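PDB 2QKP: hemerythrin-like domain-containing protein from Streptococcus mutans, which is of unknown function but carries a C-terminal PAS domain, crystallised here on its own, that may sense a signal or mediate pairing of subunits. Local coordinates for the interface of chains A and B. Numbering follows the deposited sequence. Chains: chain A/B, Uncharacterized protein.

The interface of chains A and B. Residues chain A 28, 30, 32, 124, 126; chain B 24, 27-30.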
# COMPACT_ATOMS: atom_id res chain seq x y z
N LEU A 28 0.32 4.61 3.83
CA LEU A 28 1.33 3.68 3.33
C LEU A 28 2.56 4.46 2.88
O LEU A 28 2.42 5.59 2.43
CB LEU A 28 0.75 2.82 2.21
CG LEU A 28 -0.32 1.79 2.65
CD1 LEU A 28 -1.04 1.26 1.41
CD2 LEU A 28 0.30 0.63 3.45
N LEU A 30 4.28 4.90 0.34
CA LEU A 30 4.36 4.77 -1.11
C LEU A 30 3.64 5.93 -1.75
O LEU A 30 2.62 6.36 -1.22
CB LEU A 30 3.66 3.49 -1.58
CG LEU A 30 4.14 2.16 -0.99
CD1 LEU A 30 3.15 1.00 -1.23
CD2 LEU A 30 5.51 1.81 -1.57
N ILE A 32 1.36 6.50 -4.71
CA ILE A 32 0.55 5.55 -5.50
C ILE A 32 -0.18 6.34 -6.56
O ILE A 32 -0.69 7.44 -6.29
CB ILE A 32 -0.45 4.84 -4.57
CG1 ILE A 32 0.35 4.04 -3.52
CG2 ILE A 32 -1.49 3.91 -5.34
CD1 ILE A 32 -0.52 3.41 -2.43
N LEU A 124 -1.37 0.01 -11.74
CA LEU A 124 -1.06 0.58 -10.43
C LEU A 124 0.42 0.92 -10.40
O LEU A 124 1.25 0.03 -10.61
CB LEU A 124 -1.41 -0.45 -9.34
CG LEU A 124 -0.90 -0.21 -7.91
CD1 LEU A 124 -1.50 1.08 -7.37
CD2 LEU A 124 -1.25 -1.38 -7.04
N TYR A 126 3.48 2.37 -7.94
CA TYR A 126 3.85 2.74 -6.58
C TYR A 126 5.35 2.94 -6.47
O TYR A 126 6.18 2.17 -7.05
CB TYR A 126 3.29 1.74 -5.55
CG TYR A 126 3.54 0.26 -5.79
CD1 TYR A 126 4.63 -0.38 -5.18
CD2 TYR A 126 2.69 -0.50 -6.59
CE1 TYR A 126 4.85 -1.73 -5.37
CE2 TYR A 126 2.89 -1.86 -6.79
CZ TYR A 126 3.98 -2.46 -6.15
OH TYR A 126 4.23 -3.80 -6.34
N ILE B 24 -6.57 -2.30 -5.42
CA ILE B 24 -5.29 -1.66 -5.16
C ILE B 24 -4.66 -2.24 -3.90
O ILE B 24 -3.48 -2.67 -3.90
CB ILE B 24 -5.43 -0.11 -5.11
CG1 ILE B 24 -5.71 0.39 -6.57
CG2 ILE B 24 -4.13 0.51 -4.56
CD1 ILE B 24 -6.05 1.91 -6.66
N HIS B 27 -3.18 -5.54 -4.43
CA HIS B 27 -2.05 -5.66 -5.35
C HIS B 27 -0.78 -5.00 -4.84
O HIS B 27 0.18 -4.87 -5.60
CB HIS B 27 -2.37 -5.11 -6.75
CG HIS B 27 -3.23 -6.02 -7.56
ND1 HIS B 27 -4.55 -6.24 -7.27
CD2 HIS B 27 -2.94 -6.79 -8.63
CE1 HIS B 27 -5.05 -7.09 -8.14
NE2 HIS B 27 -4.10 -7.43 -8.99
N LEU B 28 -0.77 -4.54 -3.60
CA LEU B 28 0.45 -3.98 -3.04
C LEU B 28 1.25 -5.14 -2.43
O LEU B 28 0.67 -6.10 -1.92
CB LEU B 28 0.12 -2.91 -1.99
CG LEU B 28 -0.55 -1.64 -2.57
CD1 LEU B 28 -1.05 -0.83 -1.43
CD2 LEU B 28 0.44 -0.80 -3.39
N PRO B 29 2.59 -5.04 -2.45
CA PRO B 29 3.44 -6.16 -2.03
C PRO B 29 3.62 -6.19 -0.51
O PRO B 29 4.76 -6.20 0.00
CB PRO B 29 4.77 -5.85 -2.72
CG PRO B 29 4.83 -4.41 -2.74
CD PRO B 29 3.40 -3.90 -2.92
N LEU B 30 2.49 -6.18 0.22
CA LEU B 30 2.54 -6.00 1.67
C LEU B 30 1.45 -6.84 2.28
O LEU B 30 0.39 -7.05 1.66
CB LEU B 30 2.29 -4.55 2.06
CG LEU B 30 3.25 -3.48 1.52
CD1 LEU B 30 2.63 -2.10 1.67
CD2 LEU B 30 4.59 -3.51 2.22
O HOH W 1 1.86 -5.16 -7.39
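A:Leu28 and B:Leu28 meet tip to tip in an apolar, two-fold symmetric interface between two copies of the PAS domain, which joins the chains of the deposited dimer. Their CD1 methyls lie 3.5 Å apart, the same methyl of each copy meeting, as can happen near the two-fold axis. B:Leu28 also pushes its CD2 over one face of the A:Tyr126 ring, towards the rim and 3.9 Å above its plane, touching A:Leu30 CD1 and A:Leu124 CD2 as well. A forked leucine suits this place because each methyl meets different partners. Flat and broad, A:Tyr126 presents a face to B:Leu28 and its phenol end to B:Pro29. With CG between the backbone N and the carbonyl carbon (chi1 50°), the ring reaches out from strand 120-129 and puts OH 3.5 Å from the proline CD. The proline ring, lacking a backbone N-H, offers CG and CD as an apolar surface to the tyrosine CE1, CZ and hydroxyl. The phenol OH also lies 2.9 Å from a water that bridges it to the backbone carbonyl O of B:His27. Beside the tyrosine, A:Leu124, CG anti to the backbone N (chi1 167°), spreads its methyls, CD1 to B:Ile24 CG2 of helix 18-25 at 3.9 Å and CD2 to B:His27 CB. Strand 120-129 and loop residues A:Leu28 and A:Leu30 thus pack against the helix end and following loop of the other subunit, which may stabilise a dimer of the domain.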